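Local structure of hypothetical protein lpg0944 (Legionella pneumophila subsp. pneumophila str. Philadelphia 1, 4RXV) at residues I9-Q19 / V175-A186. The protein is of unknown function but is probably a Legionella effector, and probably carries a papain-like (clan CA) peptidase fold in this N-terminal fragment. Residues are numbered along the deposited sequence; the frame is centred on the assembly and turned at random. Where two conformers were deposited one is given.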
ATOM      1  N   ILE A   9       7.894  -8.203  -9.051  1.00  8.79           N
ATOM      2  CA  ILE A   9       6.846  -7.730  -8.149  1.00  8.56           C
ATOM      3  C   ILE A   9       6.983  -6.212  -8.009  1.00  8.20           C
ATOM      4  O   ILE A   9       5.990  -5.453  -8.102  1.00  7.91           O
ATOM      5  CB  ILE A   9       6.917  -8.428  -6.787  1.00  8.48           C
ATOM      6  CG1 ILE A   9       6.730  -9.938  -6.960  1.00 10.04           C
ATOM      7  CG2 ILE A   9       5.861  -7.846  -5.843  1.00  8.77           C
ATOM      8  CD1 ILE A   9       6.917 -10.726  -5.688  1.00 13.62           C
ATOM      9  N   GLN A  10       8.205  -5.743  -7.807  1.00  8.44           N
ATOM     10  CA  GLN A  10       8.440  -4.314  -7.689  1.00  8.03           C
ATOM     11  C   GLN A  10       8.040  -3.582  -8.962  1.00  8.49           C
ATOM     12  O   GLN A  10       7.436  -2.511  -8.912  1.00  8.79           O
ATOM     13  CB  GLN A  10       9.904  -4.057  -7.343  1.00  8.79           C
ATOM     14  CG  GLN A  10      10.263  -2.605  -7.157  1.00  8.69           C
ATOM     15  CD  GLN A  10      11.685  -2.465  -6.703  1.00  9.65           C
ATOM     16  OE1 GLN A  10      11.983  -2.404  -5.505  1.00 11.13           O
ATOM     17  NE2 GLN A  10      12.581  -2.504  -7.642  1.00 10.58           N
ATOM     18  N   GLU A  11       8.359  -4.158 -10.115  1.00  8.79           N
ATOM     19  CA  GLU A  11       7.974  -3.548 -11.381  1.00  9.34           C
ATOM     20  C   GLU A  11       6.456  -3.433 -11.499  1.00  9.14           C
ATOM     21  O   GLU A  11       5.951  -2.403 -11.925  1.00  9.23           O
ATOM     22  CB  GLU A  11       8.558  -4.318 -12.558  1.00 11.47           C
ATOM     23  CG  GLU A  11      10.050  -4.082 -12.745  1.00 18.60           C
ATOM     24  CD  GLU A  11      10.408  -2.593 -12.930  1.00 22.82           C
ATOM     25  OE1 GLU A  11       9.637  -1.880 -13.633  1.00 23.54           O
ATOM     26  OE2 GLU A  11      11.446  -2.128 -12.360  1.00 22.91           O
ATOM     27  N   ARG A  12       5.725  -4.474 -11.102  1.00  8.42           N
ATOM     28  CA  ARG A  12       4.268  -4.439 -11.134  1.00  8.58           C
ATOM     29  C   ARG A  12       3.746  -3.290 -10.245  1.00  7.79           C
ATOM     30  O   ARG A  12       2.798  -2.600 -10.613  1.00  8.19           O
ATOM     31  CB  ARG A  12       3.683  -5.766 -10.670  1.00  8.89           C
ATOM     32  CG  ARG A  12       2.168  -5.751 -10.486  1.00  8.84           C
ATOM     33  CD  ARG A  12       1.424  -5.515 -11.800  1.00  9.11           C
ATOM     34  NE  ARG A  12      -0.016  -5.433 -11.627  1.00  9.17           N
ATOM     35  CZ  ARG A  12      -0.678  -4.308 -11.426  1.00  8.96           C
ATOM     36  NH1 ARG A  12      -0.042  -3.155 -11.318  1.00  8.76           N
ATOM     37  NH2 ARG A  12      -1.984  -4.348 -11.312  1.00  9.55           N
ATOM     38  N   LEU A  13       4.336  -3.108  -9.072  1.00  7.32           N
ATOM     39  CA  LEU A  13       3.913  -2.039  -8.171  1.00  7.29           C
ATOM     40  C   LEU A  13       4.308  -0.666  -8.723  1.00  7.07           C
ATOM     41  O   LEU A  13       3.553   0.299  -8.546  1.00  8.15           O
ATOM     42  CB  LEU A  13       4.528  -2.287  -6.792  1.00  7.36           C
ATOM     43  CG  LEU A  13       3.990  -3.522  -6.072  1.00  7.80           C
ATOM     44  CD1 LEU A  13       4.925  -3.967  -4.967  1.00  7.95           C
ATOM     45  CD2 LEU A  13       2.579  -3.264  -5.502  1.00  8.19           C
ATOM     46  N   LYS A  14       5.456  -0.565  -9.383  1.00  7.91           N
ATOM     47  CA  LYS A  14       5.854   0.688 -10.019  1.00  8.50           C
ATOM     48  C   LYS A  14       4.827   1.136 -11.073  1.00  8.35           C
ATOM     49  O   LYS A  14       4.618   2.324 -11.277  1.00  8.64           O
ATOM     50  CB  LYS A  14       7.270   0.580 -10.603  1.00  8.63           C
ATOM     51  CG  LYS A  14       8.342   0.627  -9.560  1.00  9.97           C
ATOM     52  CD  LYS A  14       9.708   0.248 -10.066  1.00 11.76           C
ATOM     53  CE  LYS A  14      10.183   1.133 -11.171  1.00 13.44           C
ATOM     54  NZ  LYS A  14      11.581   0.794 -11.530  1.00 16.72           N
ATOM     55  N   GLN A  15       4.176   0.184 -11.745  1.00  8.29           N
ATOM     56  CA  GLN A  15       3.178   0.515 -12.747  1.00  8.39           C
ATOM     57  C   GLN A  15       2.030   1.321 -12.164  1.00  7.62           C
ATOM     58  O   GLN A  15       1.328   1.988 -12.916  1.00  8.44           O
ATOM     59  CB  GLN A  15       2.646  -0.738 -13.428  1.00  9.52           C
ATOM     60  CG  GLN A  15       3.671  -1.431 -14.295  1.00 10.20           C
ATOM     61  CD  GLN A  15       3.168  -2.721 -14.866  1.00 10.95           C
ATOM     62  OE1 GLN A  15       3.499  -3.787 -14.387  1.00 13.04           O
ATOM     63  NE2 GLN A  15       2.371  -2.629 -15.904  1.00 12.70           N
ATOM     64  N   GLU A  16       1.799   1.244 -10.848  1.00  7.56           N
ATOM     65  CA  GLU A  16       0.706   1.962 -10.234  1.00  7.67           C
ATOM     66  C   GLU A  16       0.986   3.444 -10.042  1.00  7.56           C
ATOM     67  O   GLU A  16       0.077   4.196  -9.730  1.00  8.36           O
ATOM     68  CB  GLU A  16       0.320   1.308  -8.898  1.00  7.98           C
ATOM     69  CG  GLU A  16      -0.204  -0.092  -9.095  1.00  8.34           C
ATOM     70  CD  GLU A  16      -1.380  -0.117 -10.050  1.00  9.29           C
ATOM     71  OE1 GLU A  16      -2.436   0.447  -9.712  1.00 12.88           O
ATOM     72  OE2 GLU A  16      -1.252  -0.684 -11.147  1.00 10.71           O
ATOM     73  N   GLN A  17       2.233   3.847 -10.228  1.00  7.78           N
ATOM     74  CA  GLN A  17       2.628   5.265 -10.117  1.00  8.46           C
ATOM     75  C   GLN A  17       2.141   5.864  -8.789  1.00  7.70           C
ATOM     76  O   GLN A  17       1.515   6.938  -8.746  1.00  8.68           O
ATOM     77  CB  GLN A  17       2.140   6.072 -11.319  1.00  9.80           C
ATOM     78  CG  GLN A  17       2.774   5.579 -12.625  1.00 13.32           C
ATOM     79  CD  GLN A  17       4.290   5.775 -12.652  1.00 17.41           C
ATOM     80  OE1 GLN A  17       4.752   6.908 -12.553  1.00 18.81           O
ATOM     81  NE2 GLN A  17       5.049   4.707 -12.875  1.00 24.97           N
ATOM     82  N   TYR A  18       2.479   5.200  -7.695  1.00  7.67           N
ATOM     83  CA  TYR A  18       2.021   5.626  -6.369  1.00  7.50           C
ATOM     84  C   TYR A  18       2.520   7.027  -6.003  1.00  7.60           C
ATOM     85  O   TYR A  18       1.873   7.723  -5.222  1.00  8.54           O
ATOM     86  CB  TYR A  18       2.466   4.611  -5.337  1.00  7.59           C
ATOM     87  CG  TYR A  18       1.703   3.298  -5.384  1.00  7.20           C
ATOM     88  CD1 TYR A  18       0.326   3.274  -5.327  1.00  7.78           C
ATOM     89  CD2 TYR A  18       2.367   2.076  -5.425  1.00  7.47           C
ATOM     90  CE1 TYR A  18      -0.385   2.082  -5.307  1.00  7.45           C
ATOM     91  CE2 TYR A  18       1.672   0.881  -5.422  1.00  7.39           C
ATOM     92  CZ  TYR A  18       0.285   0.881  -5.354  1.00  6.67           C
ATOM     93  OH  TYR A  18      -0.358  -0.332  -5.295  1.00  7.75           O
ATOM     94  N   GLN A  19       3.661   7.432  -6.563  1.00  7.66           N
ATOM     95  CA  GLN A  19       4.185   8.754  -6.293  1.00  8.37           C
ATOM     96  C   GLN A  19       3.295   9.880  -6.805  1.00  9.39           C
ATOM     97  O   GLN A  19       3.469  11.030  -6.407  1.00 10.20           O
ATOM     98  CB  GLN A  19       5.601   8.910  -6.839  1.00 10.36           C
ATOM     99  CG  GLN A  19       5.760   9.121  -8.329  1.00 11.76           C
ATOM    100  CD  GLN A  19       5.598   7.896  -9.177  1.00 16.55           C
ATOM    101  OE1 GLN A  19       5.236   6.809  -8.721  1.00 14.88           O
ATOM    102  NE2 GLN A  19       5.858   8.075 -10.460  1.00 24.30           N
ATOM    103  N   VAL A 175       5.942   5.793  -0.976  1.00  7.72           N
ATOM    104  CA  VAL A 175       6.223   6.264  -2.333  1.00  7.54           C
ATOM    105  C   VAL A 175       5.463   7.569  -2.619  1.00  7.36           C
ATOM    106  O   VAL A 175       6.012   8.506  -3.201  1.00  8.43           O
ATOM    107  CB  VAL A 175       5.896   5.168  -3.352  1.00  7.84           C
ATOM    108  CG1 VAL A 175       6.199   5.641  -4.788  1.00  8.12           C
ATOM    109  CG2 VAL A 175       6.728   3.929  -3.049  1.00  9.19           C
ATOM    110  N   GLY A 176       4.217   7.653  -2.168  1.00  7.79           N
ATOM    111  CA  GLY A 176       3.479   8.909  -2.197  1.00  8.42           C
ATOM    112  C   GLY A 176       4.192  10.032  -1.467  1.00  8.12           C
ATOM    113  O   GLY A 176       4.155  11.199  -1.877  1.00  9.93           O
ATOM    114  N   MET A 177       4.896   9.678  -0.403  1.00  8.42           N
ATOM    115  CA  MET A 177       5.669  10.576   0.453  1.00  8.35           C
ATOM    116  C   MET A 177       7.103  10.770  -0.063  1.00  8.69           C
ATOM    117  O   MET A 177       7.930  11.343   0.650  1.00 10.69           O
ATOM    118  CB  MET A 177       5.680  10.069   1.890  1.00  8.48           C
ATOM    119  CG  MET A 177       4.291  10.085   2.546  1.00  8.57           C
ATOM    120  SD  MET A 177       3.645  11.754   2.820  1.00  9.43           S
ATOM    121  CE  MET A 177       4.623  12.258   4.230  1.00 10.13           C
ATOM    122  N   GLY A 178       7.372  10.377  -1.303  1.00  8.29           N
ATOM    123  CA  GLY A 178       8.600  10.747  -1.971  1.00  9.07           C
ATOM    124  C   GLY A 178       9.724   9.735  -1.915  1.00  8.76           C
ATOM    125  O   GLY A 178      10.749   9.974  -2.542  1.00  9.84           O
ATOM    126  N   HIS A 179       9.549   8.618  -1.221  1.00  8.48           N
ATOM    127  CA  HIS A 179      10.594   7.608  -1.148  1.00  8.75           C
ATOM    128  C   HIS A 179      10.606   6.758  -2.413  1.00  9.39           C
ATOM    129  O   HIS A 179       9.570   6.515  -3.011  1.00  9.16           O
ATOM    130  CB  HIS A 179      10.415   6.747   0.100  1.00  9.46           C
ATOM    131  CG  HIS A 179      10.545   7.538   1.361  1.00  9.97           C
ATOM    132  ND1 HIS A 179      11.745   7.701   2.008  1.00 11.89           N
ATOM    133  CD2 HIS A 179       9.635   8.253   2.066  1.00 10.63           C
ATOM    134  CE1 HIS A 179      11.569   8.470   3.069  1.00 11.22           C
ATOM    135  NE2 HIS A 179      10.302   8.846   3.111  1.00 11.70           N
ATOM    136  N   PRO A 180      11.785   6.304  -2.836  1.00  9.30           N
ATOM    137  CA  PRO A 180      11.852   5.507  -4.058  1.00  9.85           C
ATOM    138  C   PRO A 180      11.342   4.076  -3.876  1.00  9.18           C
ATOM    139  O   PRO A 180      11.250   3.568  -2.752  1.00  9.21           O
ATOM    140  CB  PRO A 180      13.351   5.478  -4.365  1.00 11.88           C
ATOM    141  CG  PRO A 180      13.995   5.613  -3.011  1.00 12.06           C
ATOM    142  CD  PRO A 180      13.108   6.537  -2.235  1.00 10.44           C
ATOM    143  N   PRO A 181      11.036   3.396  -4.987  1.00  8.54           N
ATOM    144  CA  PRO A 181      10.582   2.004  -4.894  1.00  9.04           C
ATOM    145  C   PRO A 181      11.528   1.123  -4.091  1.00  8.11           C
ATOM    146  O   PRO A 181      11.078   0.172  -3.435  1.00  8.15           O
ATOM    147  CB  PRO A 181      10.469   1.571  -6.375  1.00  9.76           C
ATOM    148  CG  PRO A 181      10.232   2.837  -7.124  1.00 12.07           C
ATOM    149  CD  PRO A 181      11.024   3.886  -6.375  1.00  9.73           C
ATOM    150  N   GLU A 182      12.818   1.393  -4.175  1.00  8.17           N
ATOM    151  CA  GLU A 182      13.808   0.550  -3.513  1.00  8.77           C
ATOM    152  C   GLU A 182      13.759   0.666  -1.988  1.00  8.41           C
ATOM    153  O   GLU A 182      14.415  -0.095  -1.289  1.00  9.41           O
ATOM    154  CB  GLU A 182      15.203   0.871  -4.019  1.00  9.64           C
ATOM    155  CG  GLU A 182      15.408   0.553  -5.485  1.00 10.29           C
ATOM    156  CD  GLU A 182      14.849   1.596  -6.438  1.00 10.81           C
ATOM    157  OE1 GLU A 182      14.444   2.711  -6.018  1.00 10.74           O
ATOM    158  OE2 GLU A 182      14.864   1.308  -7.658  1.00 12.07           O
ATOM    159  N   GLN A 183      13.005   1.639  -1.488  0.53  8.42           N
ATOM    160  CA  GLN A 183      12.774   1.790  -0.056  0.53  9.28           C
ATOM    161  C   GLN A 183      11.358   1.446   0.371  0.53  8.09           C
ATOM    162  O   GLN A 183      11.017   1.645   1.530  0.53  8.37           O
ATOM    163  CB  GLN A 183      13.065   3.226   0.372  0.53 14.39           C
ATOM    164  CG  GLN A 183      14.530   3.569   0.333  0.53 23.30           C
ATOM    165  CD  GLN A 183      14.811   4.994   0.765  0.53 38.61           C
ATOM    166  OE1 GLN A 183      13.912   5.725   1.185  0.53 55.41           O
ATOM    167  NE2 GLN A 183      16.074   5.402   0.654  0.53 35.50           N
ATOM    168  N   ALA A 184      10.532   0.921  -0.537  1.00  7.82           N
ATOM    169  CA  ALA A 184       9.104   0.810  -0.235  1.00  7.12           C
ATOM    170  C   ALA A 184       8.343  -0.282  -0.952  1.00  7.47           C
ATOM    171  O   ALA A 184       7.326  -0.714  -0.427  1.00  8.71           O
ATOM    172  CB  ALA A 184       8.431   2.141  -0.524  1.00  8.48           C
ATOM    173  N   LEU A 185       8.737  -0.678  -2.149  1.00  7.46           N
ATOM    174  CA  LEU A 185       7.914  -1.568  -2.977  1.00  7.85           C
ATOM    175  C   LEU A 185       8.593  -2.935  -3.133  1.00  7.70           C
ATOM    176  O   LEU A 185       9.404  -3.151  -4.045  1.00  8.05           O
ATOM    177  CB  LEU A 185       7.606  -0.945  -4.336  1.00  7.72           C
ATOM    178  CG  LEU A 185       6.836   0.387  -4.290  1.00  7.76           C
ATOM    179  CD1 LEU A 185       6.592   0.931  -5.678  1.00  9.06           C
ATOM    180  CD2 LEU A 185       5.505   0.257  -3.517  1.00  8.25           C
ATOM    181  N   ALA A 186       8.210  -3.865  -2.252  1.00  8.22           N
ATOM    182  CA  ALA A 186       8.648  -5.254  -2.247  1.00  9.00           C
ATOM    183  C   ALA A 186      10.133  -5.358  -1.926  1.00  9.08           C
ATOM    184  O   ALA A 186      10.935  -5.850  -2.730  1.00 10.37           O
ATOM    185  CB  ALA A 186       8.284  -5.951  -3.537  1.00  9.95           C
TER
HETATM  186  O   HOH W   1      13.028   2.116  -9.506  1.00 23.97           O
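Leu185 reaches across to Leu13 and Tyr18, joining the N-terminal helix 6-14 of the RavJ peptidase domain to the segment that leaves helix 172-176 through a Schellman motif. In that motif Gly178 takes the positive phi that glycine tolerates best, and two backbone bonds close it, His179 N to Ala174 O and Gly178 N to Val175 O. The tight side of the contact is apolar. CD1 of Leu185 lies 4.0 Å from CB of Leu13, while the other branch of Leu185, CD2, meets Tyr18 CD2 obliquely at 4.1 Å; a forked leucine can thus fill both places at once. With CG1 of Ile9 beside the backbone N (chi1 -61°), its CG2 lies anti to that N and meets the small CB of Ala186 at 3.8 Å. Further along, Val175 CG1 packs on Tyr18 CB, and Gly176 CA lies 3.6 Å from Tyr18 O. Tyrosine suits its buried place because its ring lends apolar surface to Leu185 while its hydroxyl hydrogen-bonds to His108 and Ser109 on helix 105-114, which also packs against Ile9.

Toward solvent the contact is looser and more polar. The aliphatic part of Lys14 crosses the Pro181 ring at about a right angle, with CG 3.8 Å from Pro181 CG, so a long chain supplies both a greasy stem and a charged end. Pro181 O accepts from the backbone N of both Ala184 and Leu185, which helps hold this turn together. A bend at chi3 (59°) helps carry Lys14 NZ to Glu11 OE2, in a salt bridge within 9-19. Glu182 does not touch that ammonium directly: one water accepts from Lys14 NZ at 2.8 Å and donates to Glu182 OE2 at 2.7 Å.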